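Local coordinates for peroxisomal membrane protein PEX15 (Saccharomyces cerevisiae, PDB 5VXV), which docks the Pex1-Pex6 AAA-ATPase, which extracts the receptor Pex5, at the peroxisomal membrane, here through part of its predicted cytoplasmic region, at residues Ile83-Leu88 and Leu92-Phe97; Met170-Cys175 and Ser195-Ile200; Gly28-Thr33 and Gln63-Asn68. All blocks are in the same frame, centred on the assembly; numbering follows the deposited sequence.

Contact 1 (Ile83-Leu88 and Leu92-Phe97)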
ATOM      1  N   ILE A  83     -13.150   5.282   1.453  1.00 20.48           N
ATOM      2  CA  ILE A  83     -13.786   4.018   1.817  1.00 19.11           C
ATOM      3  C   ILE A  83     -12.788   3.098   2.506  1.00 17.60           C
ATOM      4  O   ILE A  83     -13.074   2.523   3.563  1.00 18.52           O
ATOM      5  CB  ILE A  83     -14.391   3.343   0.572  1.00 20.50           C
ATOM      6  CG1 ILE A  83     -15.522   4.196  -0.006  1.00 25.12           C
ATOM      7  CG2 ILE A  83     -14.898   1.938   0.913  1.00 19.66           C
ATOM      8  CD1 ILE A  83     -16.012   3.726  -1.363  1.00 27.39           C
ATOM      9  N   ILE A  84     -11.604   2.937   1.915  1.00 16.17           N
ATOM     10  CA  ILE A  84     -10.646   1.962   2.425  0.53 15.58           C
ATOM     11  C   ILE A  84     -10.008   2.463   3.715  1.00 16.20           C
ATOM     12  O   ILE A  84      -9.958   1.746   4.720  1.00 16.33           O
ATOM     13  CB  ILE A  84      -9.598   1.633   1.347  0.53 15.58           C
ATOM     14  CG1 ILE A  84     -10.275   0.862   0.208  0.53 15.89           C
ATOM     15  CG2 ILE A  84      -8.453   0.812   1.935  0.53 15.54           C
ATOM     16  CD1 ILE A  84      -9.379   0.539  -0.968  0.53 15.90           C
ATOM     17  N   LEU A  85      -9.507   3.700   3.712  1.00 16.59           N
ATOM     18  CA  LEU A  85      -8.925   4.246   4.933  1.00 17.28           C
ATOM     19  C   LEU A  85      -9.976   4.463   6.015  1.00 19.59           C
ATOM     20  O   LEU A  85      -9.621   4.581   7.195  1.00 19.27           O
ATOM     21  CB  LEU A  85      -8.197   5.561   4.640  1.00 18.09           C
ATOM     22  CG  LEU A  85      -6.762   5.444   4.114  1.00 18.86           C
ATOM     23  CD1 LEU A  85      -6.691   4.649   2.820  1.00 22.25           C
ATOM     24  CD2 LEU A  85      -6.159   6.832   3.931  1.00 18.54           C
ATOM     25  N   GLY A  86     -11.258   4.506   5.643  1.00 19.51           N
ATOM     26  CA  GLY A  86     -12.318   4.685   6.618  1.00 21.76           C
ATOM     27  C   GLY A  86     -12.629   3.457   7.446  1.00 23.13           C
ATOM     28  O   GLY A  86     -13.256   3.580   8.502  1.00 25.13           O
ATOM     29  N   ASP A  87     -12.213   2.274   6.994  1.00 18.85           N
ATOM     30  CA  ASP A  87     -12.394   1.039   7.756  1.00 20.03           C
ATOM     31  C   ASP A  87     -11.074   0.746   8.458  1.00 18.99           C
ATOM     32  O   ASP A  87     -10.234  -0.003   7.958  1.00 17.84           O
ATOM     33  CB  ASP A  87     -12.818  -0.118   6.861  1.00 21.41           C
ATOM     34  CG  ASP A  87     -13.151  -1.367   7.654  1.00 23.66           C
ATOM     35  OD1 ASP A  87     -12.927  -1.366   8.884  1.00 22.98           O
ATOM     36  OD2 ASP A  87     -13.630  -2.351   7.053  1.00 23.16           O
ATOM     37  N   LEU A  88     -10.896   1.347   9.635  1.00 17.56           N
ATOM     38  CA  LEU A  88      -9.661   1.170  10.386  1.00 16.40           C
ATOM     39  C   LEU A  88      -9.478  -0.252  10.895  1.00 17.59           C
ATOM     40  O   LEU A  88      -8.378  -0.586  11.347  1.00 18.32           O
ATOM     41  CB  LEU A  88      -9.623   2.151  11.563  1.00 17.76           C
ATOM     42  CG  LEU A  88      -9.680   3.642  11.212  1.00 19.94           C
ATOM     43  CD1 LEU A  88      -9.639   4.483  12.478  1.00 21.07           C
ATOM     44  CD2 LEU A  88      -8.550   4.047  10.273  1.00 19.13           C
ATOM     45  N   LEU A  92      -4.738  -4.334   6.835  1.00 15.28           N
ATOM     46  CA  LEU A  92      -4.003  -5.043   5.791  1.00 15.21           C
ATOM     47  C   LEU A  92      -4.500  -4.656   4.402  1.00 13.79           C
ATOM     48  O   LEU A  92      -3.715  -4.637   3.448  1.00 13.98           O
ATOM     49  CB  LEU A  92      -4.104  -6.556   6.002  1.00 16.32           C
ATOM     50  CG  LEU A  92      -3.507  -7.111   7.301  1.00 18.73           C
ATOM     51  CD1 LEU A  92      -3.551  -8.636   7.314  1.00 19.87           C
ATOM     52  CD2 LEU A  92      -2.077  -6.625   7.512  1.00 20.45           C
ATOM     53  N   VAL A  93      -5.788  -4.336   4.269  1.00 14.12           N
ATOM     54  CA  VAL A  93      -6.307  -3.879   2.983  1.00 13.74           C
ATOM     55  C   VAL A  93      -5.859  -2.452   2.703  1.00 14.11           C
ATOM     56  O   VAL A  93      -5.551  -2.096   1.559  1.00 14.93           O
ATOM     57  CB  VAL A  93      -7.840  -4.010   2.953  1.00 15.39           C
ATOM     58  CG1 VAL A  93      -8.402  -3.448   1.657  1.00 14.67           C
ATOM     59  CG2 VAL A  93      -8.234  -5.467   3.118  1.00 16.20           C
ATOM     60  N   ILE A  94      -5.836  -1.607   3.736  1.00 13.49           N
ATOM     61  CA  ILE A  94      -5.255  -0.274   3.604  1.00 13.26           C
ATOM     62  C   ILE A  94      -3.829  -0.379   3.082  1.00 11.46           C
ATOM     63  O   ILE A  94      -3.416   0.378   2.195  1.00 12.55           O
ATOM     64  CB  ILE A  94      -5.325   0.466   4.956  1.00 13.90           C
ATOM     65  CG1 ILE A  94      -6.777   0.847   5.260  1.00 13.47           C
ATOM     66  CG2 ILE A  94      -4.440   1.713   4.956  1.00 14.58           C
ATOM     67  CD1 ILE A  94      -7.043   1.189   6.708  1.00 14.63           C
ATOM     68  N   ASN A  95      -3.064  -1.339   3.606  1.00 12.11           N
ATOM     69  CA  ASN A  95      -1.690  -1.519   3.150  1.00 12.43           C
ATOM     70  C   ASN A  95      -1.644  -1.959   1.691  1.00 12.58           C
ATOM     71  O   ASN A  95      -0.801  -1.482   0.922  1.00 12.78           O
ATOM     72  CB  ASN A  95      -0.974  -2.530   4.046  1.00 14.14           C
ATOM     73  CG  ASN A  95      -0.726  -1.991   5.444  1.00 14.53           C
ATOM     74  OD1 ASN A  95      -0.822  -0.788   5.681  1.00 14.27           O
ATOM     75  ND2 ASN A  95      -0.404  -2.880   6.376  1.00 14.52           N
ATOM     76  N   LYS A  96      -2.537  -2.871   1.290  1.00 14.61           N
ATOM     77  CA  LYS A  96      -2.618  -3.247  -0.119  1.00 13.64           C
ATOM     78  C   LYS A  96      -2.910  -2.034  -0.993  1.00 13.39           C
ATOM     79  O   LYS A  96      -2.299  -1.862  -2.053  1.00 13.99           O
ATOM     80  CB  LYS A  96      -3.690  -4.319  -0.330  1.00 12.90           C
ATOM     81  CG  LYS A  96      -3.347  -5.688   0.236  1.00 12.88           C
ATOM     82  CD  LYS A  96      -4.369  -6.738  -0.176  1.00 14.25           C
ATOM     83  CE  LYS A  96      -4.031  -8.093   0.429  1.00 15.68           C
ATOM     84  NZ  LYS A  96      -4.959  -9.177  -0.016  1.00 15.57           N
ATOM     85  N   PHE A  97      -3.849  -1.183  -0.568  1.00 12.65           N
ATOM     86  CA  PHE A  97      -4.180   0.006  -1.344  1.00 13.13           C
ATOM     87  C   PHE A  97      -2.958   0.899  -1.528  1.00 13.88           C
ATOM     88  O   PHE A  97      -2.669   1.353  -2.641  1.00 13.39           O
ATOM     89  CB  PHE A  97      -5.314   0.774  -0.664  1.00 14.87           C
ATOM     90  CG  PHE A  97      -5.637   2.081  -1.328  1.00 17.22           C
ATOM     91  CD1 PHE A  97      -6.518   2.136  -2.396  1.00 20.09           C
ATOM     92  CD2 PHE A  97      -5.050   3.257  -0.889  1.00 18.17           C
ATOM     93  CE1 PHE A  97      -6.805   3.339  -3.010  1.00 19.96           C
ATOM     94  CE2 PHE A  97      -5.336   4.463  -1.499  1.00 20.21           C
ATOM     95  CZ  PHE A  97      -6.214   4.503  -2.561  1.00 19.80           C
TER
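Ile84 and Ile94 lie alongside each other, pointing opposite ways, where the end of helix 75-86 meets the start of helix 91-108. CG2 of Ile84 lies 3.7 Å from CG1 of Ile94. Ile84 is deposited in two conformers, and its side-chain contacts here belong to one of them. In that conformer the longer branch carries CD1 away from Ile94 to the Phe97 ring. Ile84 CD1 comes to 3.6 Å from Phe97 CD1, at an oblique approach. Phe97 is placed to receive it because its CG stands anti to the backbone N (chi1 175°). CD1 of Leu85 reaches the other ortho carbon of the ring, Phe97 CD2, more loosely at 4.3 Å.

Ile94 works against the backbone as well as against side chains. Its CG1 sits only 3.3 Å from Ile84 O, a close carbon-oxygen contact and not a hydrogen bond. That oxygen also accepts from Asp87 N, at 3.2 Å. The stretched outer branch of Ile94 (chi2 162°) takes CD1 onward beneath the turn, 3.6 Å from Asp87 O and 4.0 Å from Leu85 CA. At Ile94, an alanine would remove CG1 and CD1, which would probably open a gap under this last turn and cost Ile84 CG2 its nearest apolar side-chain neighbour across the contact.

Phe129 of helix 112-136 touches both Leu85 and Ile94. Phe97 also packs back along helix 75-86, on Cys77, Thr80 and Arg81. The carboxylate of Asp87 turns to Ser89 in the connection. No hydrogen bond crosses between the two segments, so apolar packing does the joining. Two consecutive helices, linked by a short turn and folded back on each other, form a helical hairpin, here part of an all-helical domain.

Contact 2 (Met170-Cys175 and Ser195-Ile200)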
HETATM    1  N   MSE A 170      15.725   7.378   8.636  1.00 16.19           N
HETATM    2  CA  MSE A 170      14.405   7.495   8.035  1.00 16.42           C
HETATM    3  C   MSE A 170      13.321   7.241   9.075  1.00 17.40           C
HETATM    4  O   MSE A 170      12.276   7.895   9.073  1.00 17.28           O
HETATM    5  CB  MSE A 170      14.258   6.517   6.879  1.00 16.79           C
HETATM    6  CG  MSE A 170      15.198   6.793   5.733  1.00 16.41           C
HETATM    7 SE   MSE A 170      15.136   5.365   4.433  0.69 16.09          SE
HETATM    8  CE  MSE A 170      15.851   6.328   2.895  1.00 18.88           C
ATOM      9  N   TYR A 171      13.574   6.278   9.961  1.00 16.78           N
ATOM     10  CA  TYR A 171      12.627   6.007  11.036  1.00 16.32           C
ATOM     11  C   TYR A 171      12.597   7.161  12.029  1.00 15.43           C
ATOM     12  O   TYR A 171      11.523   7.655  12.390  1.00 14.69           O
ATOM     13  CB  TYR A 171      12.980   4.701  11.745  1.00 16.37           C
ATOM     14  CG  TYR A 171      12.060   4.408  12.906  1.00 14.65           C
ATOM     15  CD1 TYR A 171      10.781   3.913  12.691  1.00 16.30           C
ATOM     16  CD2 TYR A 171      12.461   4.635  14.214  1.00 13.68           C
ATOM     17  CE1 TYR A 171       9.931   3.652  13.745  1.00 16.15           C
ATOM     18  CE2 TYR A 171      11.617   4.378  15.276  1.00 14.55           C
ATOM     19  CZ  TYR A 171      10.355   3.885  15.036  1.00 15.62           C
ATOM     20  OH  TYR A 171       9.511   3.625  16.088  1.00 15.42           O
ATOM     21  N   TRP A 172      13.769   7.614  12.475  1.00 15.88           N
ATOM     22  CA  TRP A 172      13.806   8.704  13.442  1.00 16.18           C
ATOM     23  C   TRP A 172      13.236   9.987  12.853  1.00 17.27           C
ATOM     24  O   TRP A 172      12.590  10.762  13.568  1.00 17.72           O
ATOM     25  CB  TRP A 172      15.238   8.917  13.934  1.00 16.40           C
ATOM     26  CG  TRP A 172      15.834   7.684  14.548  1.00 15.23           C
ATOM     27  CD1 TRP A 172      16.985   7.052  14.172  1.00 15.67           C
ATOM     28  CD2 TRP A 172      15.299   6.925  15.639  1.00 14.40           C
ATOM     29  NE1 TRP A 172      17.201   5.950  14.966  1.00 15.80           N
ATOM     30  CE2 TRP A 172      16.179   5.850  15.875  1.00 14.54           C
ATOM     31  CE3 TRP A 172      14.160   7.052  16.443  1.00 15.54           C
ATOM     32  CZ2 TRP A 172      15.956   4.908  16.879  1.00 16.43           C
ATOM     33  CZ3 TRP A 172      13.943   6.118  17.442  1.00 16.59           C
ATOM     34  CH2 TRP A 172      14.837   5.059  17.650  1.00 17.20           C
ATOM     35  N   ALA A 173      13.442  10.221  11.554  1.00 16.68           N
ATOM     36  CA  ALA A 173      12.868  11.405  10.920  1.00 17.84           C
ATOM     37  C   ALA A 173      11.346  11.352  10.938  1.00 19.03           C
ATOM     38  O   ALA A 173      10.685  12.350  11.250  1.00 19.39           O
ATOM     39  CB  ALA A 173      13.380  11.538   9.486  1.00 20.57           C
ATOM     40  N   LEU A 174      10.771  10.198  10.598  1.00 17.68           N
ATOM     41  CA  LEU A 174       9.320  10.051  10.661  1.00 17.68           C
ATOM     42  C   LEU A 174       8.806  10.306  12.072  1.00 18.03           C
ATOM     43  O   LEU A 174       7.782  10.974  12.259  1.00 19.35           O
ATOM     44  CB  LEU A 174       8.920   8.654  10.185  1.00 18.34           C
ATOM     45  CG  LEU A 174       7.437   8.291  10.298  1.00 18.69           C
ATOM     46  CD1 LEU A 174       6.577   9.238   9.478  1.00 21.04           C
ATOM     47  CD2 LEU A 174       7.225   6.852   9.859  1.00 18.32           C
ATOM     48  N   CYS A 175       9.511   9.790  13.079  1.00 16.45           N
ATOM     49  CA  CYS A 175       9.095   9.978  14.462  1.00 16.30           C
ATOM     50  C   CYS A 175       9.176  11.432  14.911  1.00 18.16           C
ATOM     51  O   CYS A 175       8.462  11.813  15.845  1.00 20.52           O
ATOM     52  CB  CYS A 175       9.942   9.100  15.377  1.00 17.47           C
ATOM     53  SG  CYS A 175       9.578   7.344  15.202  1.00 19.12           S
ATOM     54  N   SER A 195       9.328  -4.995  20.552  1.00 16.06           N
ATOM     55  CA  SER A 195       8.305  -4.020  20.210  1.00 17.49           C
ATOM     56  C   SER A 195       8.262  -3.804  18.698  1.00 16.04           C
ATOM     57  O   SER A 195       9.145  -4.248  17.957  1.00 15.49           O
ATOM     58  CB  SER A 195       8.576  -2.694  20.920  1.00 17.65           C
ATOM     59  OG  SER A 195       9.692  -2.023  20.347  1.00 16.49           O
ATOM     60  N   ILE A 196       7.221  -3.104  18.235  1.00 14.47           N
ATOM     61  CA  ILE A 196       7.165  -2.753  16.817  1.00 14.83           C
ATOM     62  C   ILE A 196       8.382  -1.920  16.441  1.00 13.43           C
ATOM     63  O   ILE A 196       8.977  -2.108  15.374  1.00 14.37           O
ATOM     64  CB  ILE A 196       5.858  -2.013  16.471  1.00 15.38           C
ATOM     65  CG1 ILE A 196       4.634  -2.871  16.806  1.00 17.15           C
ATOM     66  CG2 ILE A 196       5.850  -1.650  14.982  1.00 16.79           C
ATOM     67  CD1 ILE A 196       3.299  -2.184  16.515  1.00 18.10           C
ATOM     68  N   GLU A 197       8.769  -0.980  17.308  1.00 13.80           N
ATOM     69  CA  GLU A 197       9.955  -0.179  17.031  1.00 13.99           C
ATOM     70  C   GLU A 197      11.189  -1.060  16.903  1.00 13.78           C
ATOM     71  O   GLU A 197      11.982  -0.900  15.969  1.00 13.75           O
ATOM     72  CB  GLU A 197      10.160   0.869  18.124  1.00 14.09           C
ATOM     73  CG  GLU A 197      11.425   1.695  17.921  1.00 13.97           C
ATOM     74  CD  GLU A 197      11.440   2.965  18.742  1.00 16.25           C
ATOM     75  OE1 GLU A 197      12.270   3.065  19.670  1.00 19.39           O
ATOM     76  OE2 GLU A 197      10.621   3.863  18.459  1.00 15.88           O
ATOM     77  N   ASP A 198      11.370  -1.996  17.840  1.00 14.36           N
ATOM     78  CA  ASP A 198      12.490  -2.929  17.756  1.00 16.77           C
ATOM     79  C   ASP A 198      12.495  -3.647  16.412  1.00 15.85           C
ATOM     80  O   ASP A 198      13.532  -3.744  15.746  1.00 15.04           O
ATOM     81  CB  ASP A 198      12.423  -3.949  18.896  1.00 20.32           C
ATOM     82  CG  ASP A 198      12.534  -3.314  20.270  1.00 22.47           C
ATOM     83  OD1 ASP A 198      13.137  -2.225  20.387  1.00 22.33           O
ATOM     84  OD2 ASP A 198      12.020  -3.918  21.240  1.00 21.93           O
ATOM     85  N   ALA A 199      11.332  -4.151  15.996  1.00 15.15           N
ATOM     86  CA  ALA A 199      11.258  -4.933  14.767  1.00 15.46           C
ATOM     87  C   ALA A 199      11.577  -4.083  13.544  1.00 14.42           C
ATOM     88  O   ALA A 199      12.287  -4.536  12.639  1.00 14.90           O
ATOM     89  CB  ALA A 199       9.871  -5.561  14.636  1.00 15.52           C
ATOM     90  N   ILE A 200      11.057  -2.854  13.492  1.00 13.92           N
ATOM     91  CA  ILE A 200      11.310  -1.989  12.343  1.00 15.06           C
ATOM     92  C   ILE A 200      12.797  -1.680  12.232  1.00 14.81           C
ATOM     93  O   ILE A 200      13.384  -1.740  11.146  1.00 14.78           O
ATOM     94  CB  ILE A 200      10.470  -0.703  12.445  1.00 15.60           C
ATOM     95  CG1 ILE A 200       8.986  -1.039  12.295  1.00 16.66           C
ATOM     96  CG2 ILE A 200      10.891   0.317  11.386  1.00 17.53           C
ATOM     97  CD1 ILE A 200       8.058   0.100  12.645  1.00 19.32           C
TER
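Tyr171 reaches Glu197 across two helices that run roughly antiparallel (143°), the second opened by a capping box. The axes of these short segments stay 12.0 Å apart, and the long Tyr171 side chain helps to bridge the gap. Its OH donates to Glu197 OE2 at 2.6 Å and meets the anti lone pair of that oxygen. Ring and carboxylate planes stand 80° apart. Ser182 gives OE2 a second hydrogen bond, which helps to fix the carboxylate. Glu197 sends CG anti to its backbone N (chi1 177°), and the extended chain brings the acid to the phenol. The tight part continues at the ring: Ile200 CG2 lies 3.8 Å from Tyr171 CD1, and Cys175 SG sits over one face, toward the rim.

The loose side is Trp172, on the surface. It meets Glu197 only through an edge of its indole, with CH2 3.8 Å from OE1 of Glu197. It also touches a crystal neighbour, so its pose may owe something to the lattice.

The box itself is a reciprocal pair. Asp198 N donates to Ser195 OG, and Ser195 N donates at 3.0 Å to Asp198 OD2, reaching it from 39° above the carboxylate plane.

Contact 3 (Gly28-Thr33 and Gln63-Asn68)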
ATOM      1  N   GLY A  28     -17.668  -4.215 -16.227  1.00 21.73           N
ATOM      2  CA  GLY A  28     -17.923  -2.901 -15.672  1.00 21.88           C
ATOM      3  C   GLY A  28     -17.773  -2.784 -14.172  1.00 20.30           C
ATOM      4  O   GLY A  28     -18.279  -1.818 -13.591  1.00 21.13           O
ATOM      5  N   PHE A  29     -17.082  -3.723 -13.522  1.00 19.21           N
ATOM      6  CA  PHE A  29     -16.961  -3.703 -12.069  1.00 18.97           C
ATOM      7  C   PHE A  29     -15.952  -2.679 -11.559  1.00 19.97           C
ATOM      8  O   PHE A  29     -16.037  -2.281 -10.392  1.00 19.96           O
ATOM      9  CB  PHE A  29     -16.549  -5.086 -11.546  1.00 18.90           C
ATOM     10  CG  PHE A  29     -17.666  -6.104 -11.497  1.00 19.34           C
ATOM     11  CD1 PHE A  29     -18.997  -5.726 -11.403  1.00 19.50           C
ATOM     12  CD2 PHE A  29     -17.366  -7.457 -11.528  1.00 23.12           C
ATOM     13  CE1 PHE A  29     -20.000  -6.681 -11.349  1.00 22.77           C
ATOM     14  CE2 PHE A  29     -18.366  -8.411 -11.476  1.00 27.88           C
ATOM     15  CZ  PHE A  29     -19.683  -8.022 -11.386  1.00 26.14           C
ATOM     16  N   ILE A  30     -14.995  -2.256 -12.378  1.00 20.18           N
ATOM     17  CA  ILE A  30     -13.913  -1.372 -11.903  1.00 19.71           C
ATOM     18  C   ILE A  30     -14.469   0.043 -11.973  1.00 21.47           C
ATOM     19  O   ILE A  30     -14.208   0.819 -12.899  1.00 23.03           O
ATOM     20  CB  ILE A  30     -12.620  -1.553 -12.701  1.00 19.46           C
ATOM     21  CG1 ILE A  30     -12.256  -3.041 -12.781  1.00 18.75           C
ATOM     22  CG2 ILE A  30     -11.490  -0.764 -12.047  1.00 19.60           C
ATOM     23  CD1 ILE A  30     -11.034  -3.344 -13.620  1.00 20.16           C
ATOM     24  N   ASP A  31     -15.251   0.396 -10.955  1.00 20.40           N
ATOM     25  CA  ASP A  31     -16.051   1.618 -10.967  1.00 23.22           C
ATOM     26  C   ASP A  31     -16.383   1.964  -9.526  1.00 22.43           C
ATOM     27  O   ASP A  31     -16.933   1.127  -8.805  1.00 22.76           O
ATOM     28  CB  ASP A  31     -17.325   1.414 -11.796  1.00 25.59           C
ATOM     29  CG  ASP A  31     -18.142   2.682 -11.949  1.00 29.31           C
ATOM     30  OD1 ASP A  31     -17.864   3.674 -11.244  1.00 30.59           O
ATOM     31  OD2 ASP A  31     -19.078   2.679 -12.779  1.00 31.55           O
ATOM     32  N   ILE A  32     -16.045   3.185  -9.100  1.00 21.72           N
ATOM     33  CA  ILE A  32     -16.268   3.574  -7.709  1.00 22.37           C
ATOM     34  C   ILE A  32     -17.732   3.401  -7.323  1.00 21.72           C
ATOM     35  O   ILE A  32     -18.041   3.063  -6.173  1.00 21.95           O
ATOM     36  CB  ILE A  32     -15.785   5.022  -7.471  1.00 25.21           C
ATOM     37  CG1 ILE A  32     -16.031   5.452  -6.019  1.00 25.73           C
ATOM     38  CG2 ILE A  32     -16.472   5.992  -8.425  1.00 29.78           C
ATOM     39  CD1 ILE A  32     -15.247   4.660  -4.989  1.00 26.21           C
ATOM     40  N   THR A  33     -18.656   3.631  -8.260  1.00 22.29           N
ATOM     41  CA  THR A  33     -20.073   3.463  -7.952  1.00 25.03           C
ATOM     42  C   THR A  33     -20.387   2.014  -7.605  1.00 24.03           C
ATOM     43  O   THR A  33     -21.188   1.741  -6.704  1.00 25.31           O
ATOM     44  CB  THR A  33     -20.929   3.926  -9.133  1.00 31.15           C
ATOM     45  OG1 THR A  33     -20.630   5.294  -9.435  1.00 34.49           O
ATOM     46  CG2 THR A  33     -22.414   3.797  -8.807  1.00 33.76           C
ATOM     47  N   GLN A  63      -6.126  -0.839 -18.021  1.00 22.71           N
ATOM     48  CA  GLN A  63      -5.097  -0.006 -17.410  1.00 25.55           C
ATOM     49  C   GLN A  63      -5.656   1.354 -17.010  1.00 24.58           C
ATOM     50  O   GLN A  63      -5.370   1.853 -15.917  1.00 22.79           O
ATOM     51  CB  GLN A  63      -3.920   0.151 -18.371  1.00 29.76           C
ATOM     52  CG  GLN A  63      -2.628   0.575 -17.691  1.00 32.74           C
ATOM     53  CD  GLN A  63      -1.406   0.401 -18.574  1.00 34.02           C
ATOM     54  OE1 GLN A  63      -0.568   1.298 -18.672  1.00 39.81           O
ATOM     55  NE2 GLN A  63      -1.288  -0.761 -19.210  1.00 29.46           N
ATOM     56  N   SER A  64      -6.464   1.965 -17.880  1.00 23.91           N
ATOM     57  CA  SER A  64      -7.028   3.272 -17.561  1.00 23.40           C
ATOM     58  C   SER A  64      -7.958   3.189 -16.357  1.00 21.74           C
ATOM     59  O   SER A  64      -8.012   4.116 -15.540  1.00 21.27           O
ATOM     60  CB  SER A  64      -7.771   3.836 -18.771  1.00 27.15           C
ATOM     61  OG  SER A  64      -9.001   3.161 -18.980  1.00 31.67           O
ATOM     62  N   GLU A  65      -8.692   2.083 -16.225  1.00 21.83           N
ATOM     63  CA  GLU A  65      -9.628   1.943 -15.114  1.00 20.72           C
ATOM     64  C   GLU A  65      -8.894   1.703 -13.801  1.00 20.53           C
ATOM     65  O   GLU A  65      -9.291   2.235 -12.757  1.00 22.48           O
ATOM     66  CB  GLU A  65     -10.619   0.818 -15.411  1.00 20.87           C
ATOM     67  CG  GLU A  65     -11.589   1.176 -16.530  1.00 22.18           C
ATOM     68  CD  GLU A  65     -12.440   0.009 -16.997  1.00 25.25           C
ATOM     69  OE1 GLU A  65     -13.323   0.234 -17.851  1.00 28.24           O
ATOM     70  OE2 GLU A  65     -12.232  -1.128 -16.520  1.00 24.79           O
ATOM     71  N   ILE A  66      -7.813   0.921 -13.831  1.00 19.87           N
ATOM     72  CA  ILE A  66      -6.980   0.759 -12.641  1.00 19.32           C
ATOM     73  C   ILE A  66      -6.374   2.097 -12.239  1.00 19.87           C
ATOM     74  O   ILE A  66      -6.418   2.494 -11.068  1.00 18.98           O
ATOM     75  CB  ILE A  66      -5.891  -0.302 -12.886  1.00 19.04           C
ATOM     76  CG1 ILE A  66      -6.527  -1.680 -13.077  1.00 20.36           C
ATOM     77  CG2 ILE A  66      -4.892  -0.332 -11.725  1.00 18.85           C
ATOM     78  CD1 ILE A  66      -5.548  -2.765 -13.481  1.00 21.81           C
ATOM     79  N   LEU A  67      -5.798   2.816 -13.208  1.00 20.93           N
ATOM     80  CA  LEU A  67      -5.132   4.078 -12.904  1.00 22.15           C
ATOM     81  C   LEU A  67      -6.086   5.081 -12.270  1.00 23.37           C
ATOM     82  O   LEU A  67      -5.669   5.888 -11.431  1.00 24.59           O
ATOM     83  CB  LEU A  67      -4.512   4.668 -14.172  1.00 24.75           C
ATOM     84  CG  LEU A  67      -3.262   3.959 -14.698  1.00 29.63           C
ATOM     85  CD1 LEU A  67      -2.834   4.544 -16.035  1.00 33.81           C
ATOM     86  CD2 LEU A  67      -2.125   4.053 -13.694  1.00 31.78           C
ATOM     87  N   ASN A  68      -7.364   5.049 -12.651  0.57 23.26           N
ATOM     88  CA  ASN A  68      -8.325   5.975 -12.064  0.57 23.18           C
ATOM     89  C   ASN A  68      -8.510   5.712 -10.575  0.57 21.47           C
ATOM     90  O   ASN A  68      -8.780   6.646  -9.810  0.57 22.11           O
ATOM     91  CB  ASN A  68      -9.664   5.870 -12.791  0.57 24.61           C
ATOM     92  CG  ASN A  68     -10.448   7.165 -12.753  0.57 25.63           C
TER
HETATM   93  O   HOH W   1     -14.933  -1.542 -15.270  1.00 21.34           O
HETATM   94  O   HOH W   2     -12.102   3.034 -12.846  1.00 23.04           O
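Ile30 lays its CG2 methyl over the base of the Glu65 side chain, 3.8 Å from Glu65 CB. Ile30 is the centre of an inverse gamma turn in the link between helix 17-27 and helix 32-37. The two side chains cross at about a right angle. CG1 of Ile30 lies beside the backbone N (chi1 -50°), which leaves the CG2 methyl anti to that N. The methyl therefore meets Glu65 O and CB, while CD1 runs out to 3.8 Å from Glu65 OE2. The glutamate is extended, so its aliphatic part can pack on the isoleucine. The carboxylate extends past Ile30, and its OE2 is hydrogen-bonded to Ser25 of helix 17-27.

No direct hydrogen bond joins the segments, but two waters add bridges: one is firm at both ends, the other weak at Glu65 OE2. The weaker bridge is a water that accepts from Ile30 N at 3.0 Å and donates to that OE2. The firm one donates to Ile30 O at 3.1 Å and to Glu65 O at 2.9 Å. Both polar backbone atoms of Ile30 thus find a water. Phe45 of helix 39-51 packs on both Ile30 and Ile66, and Met24 also touches Ile30.

The link is set at both ends. Gly28 closes helix 17-27 in a Schellman motif with positive phi (94°), a conformation that suits glycine. Asp31 is the N-cap of the next helix. Its OD1 accepts from Thr33 N at 3.1 Å, met from 58° above the carboxylate plane.

In the fold
Contact 1 lies nearest the middle of the chain, its centre 9 Å from the chain's centre, yet it is only partly buried. Contacts 2 and 3 each lie about 18 Å out, on opposite sides, but are mostly buried, with Trp172 of contact 2 on the surface. Contact 1 joins two consecutive helices by apolar packing with no hydrogen bond across it. Contact 2 joins helices farther apart in sequence through a direct phenol-carboxylate bond. Contact 3 sets a turn against a helix and combines side-chain packing with bridging waters. Contacts 1 and 3 touch, Ile83 CD1 lying 3.8 Å from Ile32 CD1, and helix 39-51 packs on both. Contact 2 touches neither, but helix 143-161 reaches both it and contact 1.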